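Local coordinates for protein PATF (Prochloron didemni, PDB 4BG2) that belongs to the patellamide biosynthetic pathway and is probably related to the prenyltransferases that modify cyanobactin peptides, at residues E240-L253 against I276-L288. Sequence-based numbering, arbitrary orientation.
Sequences EPILFFYHSIIKDL and ITDVAIAVTETEL
Ile-276 CG2 meets Ile-250 CD1 at 3.6 Å, their side chains crossing nearly at right angles, at the start of strand 276-284, just past the end of its antiparallel neighbour 242-247 in the closed ten-stranded barrel, an arrangement consistent with the ABBA prenyltransferase fold. The strand directions differ by 153°, and three hydrogen-bonded pairs link them. The first joins Val-279 to His-247, with Val-279 N 2.8 Å from His-247 O, while Val-279 CG1 packs on Ile-250 and CG2 faces the tip of Leu-253. Ala-280 CB lies 3.5 Å from the centroid of the Tyr-246 ring, 6° off its normal: a CH-pi contact that leaves the hydroxyl to bond Glu-51. Ala-282 CB repeats it over Phe-244, 3.7 Å from the centroid and 12° off the normal. On the opposite sheet face, with Val-279 and Ile-281, Val-283 CG1 lies in plane at the edge of the Phe-245 ring. Thr-284 N-caps the short helix, its OG1 accepting from Glu-287 N at 3.0 Å. Extended beyond CG, Glu-240 brings its carboxylate to this helix start: OE1 takes Thr-286 N at 3.2 Å, and OE2 uses its syn lone pair for a short bond to Thr-286 OG1, 2.5 Å. With an alanine for Glu-240, both Thr-286 donors would probably lose these acceptors, and the water linking OE1, Pro-241 O and Glu-285 N would be less firmly held. Last, Leu-288 CD1 touches Phe-245 CZ at 3.9 Å.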
ATOM      1  N   GLU A 240       3.811  16.659  -3.681  1.00 36.62           N
ATOM      2  CA  GLU A 240       2.440  16.542  -4.173  1.00 34.92           C
ATOM      3  C   GLU A 240       1.973  15.143  -3.832  1.00 31.38           C
ATOM      4  O   GLU A 240       2.788  14.245  -3.690  1.00 28.96           O
ATOM      5  CB  GLU A 240       2.323  16.860  -5.678  1.00 34.50           C
ATOM      6  CG  GLU A 240       3.120  15.991  -6.636  1.00 35.13           C
ATOM      7  CD  GLU A 240       2.852  16.359  -8.111  1.00 36.66           C
ATOM      8  OE1 GLU A 240       1.783  16.011  -8.685  1.00 35.45           O
ATOM      9  OE2 GLU A 240       3.735  16.985  -8.713  1.00 40.80           O
ATOM     10  N   PRO A 241       0.660  14.971  -3.641  1.00 30.63           N
ATOM     11  CA  PRO A 241       0.187  13.653  -3.308  1.00 28.60           C
ATOM     12  C   PRO A 241       0.461  12.618  -4.394  1.00 27.60           C
ATOM     13  O   PRO A 241       0.518  12.954  -5.570  1.00 27.92           O
ATOM     14  CB  PRO A 241      -1.327  13.854  -3.166  1.00 29.35           C
ATOM     15  CG  PRO A 241      -1.651  15.077  -4.001  1.00 30.24           C
ATOM     16  CD  PRO A 241      -0.451  15.946  -3.814  1.00 31.56           C
ATOM     17  N   ILE A 242       0.528  11.361  -3.997  1.00 27.21           N
ATOM     18  CA  ILE A 242       0.472  10.257  -4.928  1.00 27.80           C
ATOM     19  C   ILE A 242      -0.970   9.767  -5.002  1.00 26.37           C
ATOM     20  O   ILE A 242      -1.620   9.579  -3.983  1.00 24.04           O
ATOM     21  CB  ILE A 242       1.487   9.154  -4.568  1.00 30.84           C
ATOM     22  CG1 ILE A 242       1.427   8.018  -5.581  1.00 34.07           C
ATOM     23  CG2 ILE A 242       1.263   8.611  -3.165  1.00 31.38           C
ATOM     24  CD1 ILE A 242       2.694   7.212  -5.595  1.00 36.60           C
ATOM     25  N   LEU A 243      -1.495   9.680  -6.226  1.00 24.62           N
ATOM     26  CA  LEU A 243      -2.892   9.356  -6.459  1.00 25.34           C
ATOM     27  C   LEU A 243      -2.974   7.903  -6.770  1.00 24.36           C
ATOM     28  O   LEU A 243      -2.111   7.391  -7.449  1.00 25.50           O
ATOM     29  CB  LEU A 243      -3.479  10.167  -7.635  1.00 26.63           C
ATOM     30  CG  LEU A 243      -3.227  11.673  -7.636  1.00 27.99           C
ATOM     31  CD1 LEU A 243      -3.916  12.355  -8.827  1.00 29.64           C
ATOM     32  CD2 LEU A 243      -3.697  12.317  -6.333  1.00 29.04           C
ATOM     33  N   PHE A 244      -3.998   7.231  -6.267  1.00 24.55           N
ATOM     34  CA  PHE A 244      -4.168   5.814  -6.488  1.00 27.10           C
ATOM     35  C   PHE A 244      -5.507   5.652  -7.196  1.00 26.73           C
ATOM     36  O   PHE A 244      -6.504   6.183  -6.734  1.00 26.06           O
ATOM     37  CB  PHE A 244      -4.243   5.046  -5.155  1.00 28.77           C
ATOM     38  CG  PHE A 244      -2.930   4.622  -4.602  1.00 33.99           C
ATOM     39  CD1 PHE A 244      -1.999   5.561  -4.163  1.00 38.25           C
ATOM     40  CD2 PHE A 244      -2.649   3.257  -4.394  1.00 35.45           C
ATOM     41  CE1 PHE A 244      -0.780   5.139  -3.595  1.00 38.36           C
ATOM     42  CE2 PHE A 244      -1.456   2.851  -3.826  1.00 36.28           C
ATOM     43  CZ  PHE A 244      -0.519   3.795  -3.420  1.00 36.71           C
ATOM     44  N   PHE A 245      -5.520   4.854  -8.257  1.00 26.51           N
ATOM     45  CA  PHE A 245      -6.734   4.537  -8.993  1.00 28.04           C
ATOM     46  C   PHE A 245      -6.940   3.023  -8.958  1.00 28.84           C
ATOM     47  O   PHE A 245      -6.199   2.316  -9.623  1.00 28.93           O
ATOM     48  CB  PHE A 245      -6.597   5.026 -10.430  1.00 28.50           C
ATOM     49  CG  PHE A 245      -6.260   6.481 -10.533  1.00 28.65           C
ATOM     50  CD1 PHE A 245      -7.268   7.441 -10.498  1.00 29.75           C
ATOM     51  CD2 PHE A 245      -4.949   6.892 -10.645  1.00 27.50           C
ATOM     52  CE1 PHE A 245      -6.961   8.784 -10.586  1.00 31.71           C
ATOM     53  CE2 PHE A 245      -4.633   8.229 -10.728  1.00 28.49           C
ATOM     54  CZ  PHE A 245      -5.637   9.180 -10.694  1.00 30.47           C
ATOM     55  N   TYR A 246      -7.936   2.551  -8.195  1.00 29.71           N
ATOM     56  CA  TYR A 246      -8.217   1.120  -8.019  1.00 31.44           C
ATOM     57  C   TYR A 246      -9.261   0.612  -9.019  1.00 32.97           C
ATOM     58  O   TYR A 246     -10.313   1.210  -9.177  1.00 31.95           O
ATOM     59  CB  TYR A 246      -8.661   0.805  -6.569  1.00 33.40           C
ATOM     60  CG  TYR A 246      -7.485   0.477  -5.604  1.00 34.70           C
ATOM     61  CD1 TYR A 246      -7.021  -0.850  -5.477  1.00 38.38           C
ATOM     62  CD2 TYR A 246      -6.854   1.451  -4.838  1.00 35.31           C
ATOM     63  CE1 TYR A 246      -5.965  -1.185  -4.625  1.00 37.58           C
ATOM     64  CE2 TYR A 246      -5.785   1.120  -3.977  1.00 36.08           C
ATOM     65  CZ  TYR A 246      -5.342  -0.201  -3.886  1.00 37.57           C
ATOM     66  OH  TYR A 246      -4.282  -0.584  -3.052  1.00 39.90           O
ATOM     67  N   HIS A 247      -8.950  -0.493  -9.689  1.00 34.16           N
ATOM     68  CA  HIS A 247      -9.845  -1.118 -10.660  1.00 36.93           C
ATOM     69  C   HIS A 247      -9.982  -2.610 -10.410  1.00 38.90           C
ATOM     70  O   HIS A 247      -8.995  -3.293 -10.112  1.00 37.82           O
ATOM     71  CB  HIS A 247      -9.311  -0.916 -12.071  1.00 37.14           C
ATOM     72  CG  HIS A 247      -9.409   0.493 -12.544  1.00 38.19           C
ATOM     73  ND1 HIS A 247     -10.473   0.951 -13.290  1.00 39.10           N
ATOM     74  CD2 HIS A 247      -8.586   1.552 -12.360  1.00 37.28           C
ATOM     75  CE1 HIS A 247     -10.293   2.234 -13.554  1.00 40.62           C
ATOM     76  NE2 HIS A 247      -9.158   2.622 -12.999  1.00 37.95           N
ATOM     77  N   SER A 248     -11.204  -3.112 -10.555  1.00 40.18           N
ATOM     78  CA  SER A 248     -11.469  -4.522 -10.363  1.00 43.36           C
ATOM     79  C   SER A 248     -11.475  -5.274 -11.696  1.00 46.64           C
ATOM     80  O   SER A 248     -11.458  -6.484 -11.701  1.00 49.04           O
ATOM     81  CB  SER A 248     -12.794  -4.721  -9.620  1.00 43.24           C
ATOM     82  OG  SER A 248     -13.855  -4.178 -10.365  1.00 43.40           O
ATOM     83  N   ILE A 249     -11.476  -4.550 -12.810  1.00 49.53           N
ATOM     84  CA  ILE A 249     -11.389  -5.155 -14.132  1.00 53.01           C
ATOM     85  C   ILE A 249     -10.105  -4.688 -14.806  1.00 52.70           C
ATOM     86  O   ILE A 249      -9.986  -3.543 -15.250  1.00 52.91           O
ATOM     87  CB  ILE A 249     -12.607  -4.813 -15.020  1.00 56.67           C
ATOM     88  CG1 ILE A 249     -13.900  -4.843 -14.187  1.00 58.53           C
ATOM     89  CG2 ILE A 249     -12.698  -5.798 -16.186  1.00 58.94           C
ATOM     90  CD1 ILE A 249     -15.150  -4.464 -14.959  1.00 62.07           C
ATOM     91  N   ILE A 250      -9.151  -5.604 -14.901  1.00 53.21           N
ATOM     92  CA  ILE A 250      -7.819  -5.300 -15.411  1.00 52.62           C
ATOM     93  C   ILE A 250      -7.843  -4.714 -16.824  1.00 51.28           C
ATOM     94  O   ILE A 250      -7.096  -3.782 -17.123  1.00 49.79           O
ATOM     95  CB  ILE A 250      -6.915  -6.548 -15.371  1.00 52.65           C
ATOM     96  CG1 ILE A 250      -6.726  -6.990 -13.920  1.00 51.41           C
ATOM     97  CG2 ILE A 250      -5.557  -6.247 -16.009  1.00 52.68           C
ATOM     98  CD1 ILE A 250      -5.995  -8.304 -13.761  1.00 52.50           C
ATOM     99  N   LYS A 251      -8.715  -5.245 -17.668  1.00 55.14           N
ATOM    100  CA  LYS A 251      -8.776  -4.852 -19.077  1.00 58.24           C
ATOM    101  C   LYS A 251      -9.234  -3.409 -19.282  1.00 58.18           C
ATOM    102  O   LYS A 251      -9.065  -2.849 -20.351  1.00 57.68           O
ATOM    103  CB  LYS A 251      -9.660  -5.831 -19.857  1.00 63.09           C
ATOM    104  CG  LYS A 251      -8.985  -7.184 -20.022  1.00 65.12           C
ATOM    105  CD  LYS A 251      -9.929  -8.351 -20.273  1.00 67.47           C
ATOM    106  CE  LYS A 251      -9.227  -9.656 -19.913  1.00 67.72           C
ATOM    107  NZ  LYS A 251      -9.990 -10.858 -20.332  1.00 71.93           N
ATOM    108  N   ASP A 252      -9.783  -2.800 -18.240  1.00 59.96           N
ATOM    109  CA  ASP A 252     -10.145  -1.392 -18.289  1.00 60.64           C
ATOM    110  C   ASP A 252      -8.948  -0.444 -18.180  1.00 58.56           C
ATOM    111  O   ASP A 252      -9.097   0.733 -18.494  1.00 61.85           O
ATOM    112  CB  ASP A 252     -11.163  -1.067 -17.184  1.00 61.36           C
ATOM    113  CG  ASP A 252     -12.569  -1.585 -17.496  1.00 65.91           C
ATOM    114  OD1 ASP A 252     -12.896  -1.850 -18.682  1.00 65.53           O
ATOM    115  OD2 ASP A 252     -13.356  -1.717 -16.531  1.00 69.88           O
ATOM    116  N   LEU A 253      -7.778  -0.914 -17.734  1.00 52.24           N
ATOM    117  CA  LEU A 253      -6.645   0.010 -17.536  1.00 49.42           C
ATOM    118  C   LEU A 253      -6.224   0.763 -18.804  1.00 47.49           C
ATOM    119  O   LEU A 253      -6.035   1.974 -18.749  1.00 45.73           O
ATOM    120  CB  LEU A 253      -5.415  -0.670 -16.907  1.00 47.85           C
ATOM    121  CG  LEU A 253      -5.462  -1.123 -15.444  1.00 47.28           C
ATOM    122  CD1 LEU A 253      -4.087  -1.660 -15.074  1.00 46.02           C
ATOM    123  CD2 LEU A 253      -5.888  -0.033 -14.468  1.00 44.27           C
ATOM    124  N   ILE A 276      -6.293 -12.543  -9.374  1.00 44.67           N
ATOM    125  CA  ILE A 276      -6.259 -11.111  -9.214  1.00 44.18           C
ATOM    126  C   ILE A 276      -7.652 -10.528  -9.023  1.00 45.92           C
ATOM    127  O   ILE A 276      -8.513 -10.672  -9.892  1.00 51.88           O
ATOM    128  CB  ILE A 276      -5.550 -10.435 -10.393  1.00 43.90           C
ATOM    129  CG1 ILE A 276      -4.096 -10.917 -10.432  1.00 42.03           C
ATOM    130  CG2 ILE A 276      -5.605  -8.917 -10.240  1.00 43.49           C
ATOM    131  CD1 ILE A 276      -3.241 -10.280 -11.504  1.00 41.30           C
ATOM    132  N   THR A 277      -7.868  -9.887  -7.875  1.00 44.09           N
ATOM    133  CA  THR A 277      -9.160  -9.300  -7.527  1.00 44.55           C
ATOM    134  C   THR A 277      -9.228  -7.810  -7.894  1.00 43.16           C
ATOM    135  O   THR A 277     -10.297  -7.298  -8.173  1.00 44.11           O
ATOM    136  CB  THR A 277      -9.447  -9.422  -6.024  1.00 44.61           C
ATOM    137  OG1 THR A 277      -8.351  -8.869  -5.281  1.00 42.04           O
ATOM    138  CG2 THR A 277      -9.632 -10.861  -5.635  1.00 45.99           C
ATOM    139  N   ASP A 278      -8.081  -7.137  -7.910  1.00 40.87           N
ATOM    140  CA  ASP A 278      -8.016  -5.727  -8.237  1.00 39.11           C
ATOM    141  C   ASP A 278      -6.578  -5.304  -8.548  1.00 36.84           C
ATOM    142  O   ASP A 278      -5.617  -5.960  -8.129  1.00 33.03           O
ATOM    143  CB  ASP A 278      -8.580  -4.889  -7.072  1.00 38.99           C
ATOM    144  CG  ASP A 278      -7.864  -5.145  -5.758  1.00 40.75           C
ATOM    145  OD1 ASP A 278      -6.830  -4.484  -5.516  1.00 45.53           O
ATOM    146  OD2 ASP A 278      -8.323  -5.994  -4.948  1.00 43.79           O
ATOM    147  N   VAL A 279      -6.465  -4.180  -9.255  1.00 34.13           N
ATOM    148  CA  VAL A 279      -5.194  -3.548  -9.595  1.00 32.02           C
ATOM    149  C   VAL A 279      -5.309  -2.089  -9.242  1.00 29.97           C
ATOM    150  O   VAL A 279      -6.403  -1.584  -9.030  1.00 29.16           O
ATOM    151  CB  VAL A 279      -4.825  -3.709 -11.077  1.00 33.79           C
ATOM    152  CG1 VAL A 279      -4.734  -5.184 -11.402  1.00 36.41           C
ATOM    153  CG2 VAL A 279      -5.860  -3.051 -12.010  1.00 37.19           C
ATOM    154  N   ALA A 280      -4.172  -1.423  -9.124  1.00 28.90           N
ATOM    155  CA  ALA A 280      -4.168  -0.002  -8.897  1.00 27.69           C
ATOM    156  C   ALA A 280      -2.953   0.609  -9.526  1.00 27.34           C
ATOM    157  O   ALA A 280      -1.869   0.045  -9.493  1.00 28.48           O
ATOM    158  CB  ALA A 280      -4.215   0.315  -7.406  1.00 26.45           C
ATOM    159  N   ILE A 281      -3.144   1.791 -10.085  1.00 27.41           N
ATOM    160  CA  ILE A 281      -2.053   2.591 -10.544  1.00 27.54           C
ATOM    161  C   ILE A 281      -1.869   3.748  -9.575  1.00 25.02           C
ATOM    162  O   ILE A 281      -2.816   4.453  -9.262  1.00 23.88           O
ATOM    163  CB  ILE A 281      -2.311   3.135 -11.952  1.00 28.09           C
ATOM    164  CG1 ILE A 281      -2.561   1.983 -12.911  1.00 30.34           C
ATOM    165  CG2 ILE A 281      -1.125   3.986 -12.420  1.00 29.14           C
ATOM    166  CD1 ILE A 281      -1.399   1.009 -13.046  1.00 30.71           C
ATOM    167  N   ALA A 282      -0.629   3.943  -9.140  1.00 24.31           N
ATOM    168  CA  ALA A 282      -0.274   5.056  -8.256  1.00 23.36           C
ATOM    169  C   ALA A 282       0.640   5.976  -9.028  1.00 23.00           C
ATOM    170  O   ALA A 282       1.687   5.541  -9.541  1.00 23.38           O
ATOM    171  CB  ALA A 282       0.401   4.545  -6.989  1.00 22.20           C
ATOM    172  N   VAL A 283       0.239   7.239  -9.111  1.00 23.24           N
ATOM    173  CA  VAL A 283       0.882   8.215  -9.975  1.00 24.45           C
ATOM    174  C   VAL A 283       0.602   9.627  -9.461  1.00 24.77           C
ATOM    175  O   VAL A 283      -0.427   9.866  -8.862  1.00 24.24           O
ATOM    176  CB  VAL A 283       0.421   7.976 -11.447  1.00 26.30           C
ATOM    177  CG1 VAL A 283      -1.071   8.201 -11.623  1.00 27.40           C
ATOM    178  CG2 VAL A 283       1.203   8.839 -12.427  1.00 27.73           C
ATOM    179  N   THR A 284       1.523  10.557  -9.653  1.00 25.97           N
ATOM    180  CA  THR A 284       1.263  11.957  -9.306  1.00 27.11           C
ATOM    181  C   THR A 284       0.436  12.657 -10.402  1.00 28.81           C
ATOM    182  O   THR A 284       0.428  12.239 -11.557  1.00 28.90           O
ATOM    183  CB  THR A 284       2.551  12.762  -9.123  1.00 26.97           C
ATOM    184  OG1 THR A 284       3.246  12.786 -10.356  1.00 29.53           O
ATOM    185  CG2 THR A 284       3.436  12.156  -8.019  1.00 27.48           C
ATOM    186  N   GLU A 285      -0.257  13.714 -10.014  1.00 29.98           N
ATOM    187  CA  GLU A 285      -0.952  14.596 -10.965  1.00 32.75           C
ATOM    188  C   GLU A 285      -0.030  14.988 -12.116  1.00 33.00           C
ATOM    189  O   GLU A 285      -0.402  14.872 -13.282  1.00 32.23           O
ATOM    190  CB  GLU A 285      -1.412  15.869 -10.251  1.00 34.32           C
ATOM    191  CG  GLU A 285      -2.420  16.702 -11.048  1.00 37.86           C
ATOM    192  CD  GLU A 285      -2.867  17.940 -10.301  1.00 41.35           C
ATOM    193  OE1 GLU A 285      -2.168  18.377  -9.355  1.00 44.56           O
ATOM    194  OE2 GLU A 285      -3.923  18.485 -10.652  1.00 46.28           O
ATOM    195  N   THR A 286       1.169  15.456 -11.750  1.00 33.07           N
ATOM    196  CA  THR A 286       2.190  15.897 -12.698  1.00 34.90           C
ATOM    197  C   THR A 286       2.539  14.810 -13.711  1.00 34.68           C
ATOM    198  O   THR A 286       2.641  15.077 -14.886  1.00 34.59           O
ATOM    199  CB  THR A 286       3.485  16.287 -11.943  1.00 34.95           C
ATOM    200  OG1 THR A 286       3.240  17.459 -11.153  1.00 34.68           O
ATOM    201  CG2 THR A 286       4.647  16.556 -12.930  1.00 35.92           C
ATOM    202  N   GLU A 287       2.733  13.580 -13.241  1.00 34.94           N
ATOM    203  CA  GLU A 287       3.106  12.491 -14.140  1.00 36.34           C
ATOM    204  C   GLU A 287       1.943  12.062 -15.032  1.00 37.38           C
ATOM    205  O   GLU A 287       2.165  11.549 -16.127  1.00 41.78           O
ATOM    206  CB  GLU A 287       3.657  11.309 -13.360  1.00 36.52           C
ATOM    207  CG  GLU A 287       4.092  10.137 -14.229  1.00 39.34           C
ATOM    208  CD  GLU A 287       5.386  10.393 -14.994  1.00 41.28           C
ATOM    209  OE1 GLU A 287       6.175  11.281 -14.599  1.00 40.98           O
ATOM    210  OE2 GLU A 287       5.602   9.693 -15.999  1.00 48.23           O
ATOM    211  N   LEU A 288       0.716  12.244 -14.561  1.00 37.25           N
ATOM    212  CA  LEU A 288      -0.481  11.961 -15.373  1.00 39.63           C
ATOM    213  C   LEU A 288      -0.670  12.912 -16.550  1.00 40.59           C
ATOM    214  O   LEU A 288      -1.381  12.581 -17.488  1.00 40.40           O
ATOM    215  CB  LEU A 288      -1.756  12.041 -14.540  1.00 39.58           C
ATOM    216  CG  LEU A 288      -2.464  10.749 -14.172  1.00 42.35           C
ATOM    217  CD1 LEU A 288      -3.811  11.119 -13.559  1.00 43.16           C
ATOM    218  CD2 LEU A 288      -2.658   9.810 -15.366  1.00 42.81           C
TER
HETATM  219  O   HOH W   1      -0.235  14.542  -7.478  1.00 24.27           O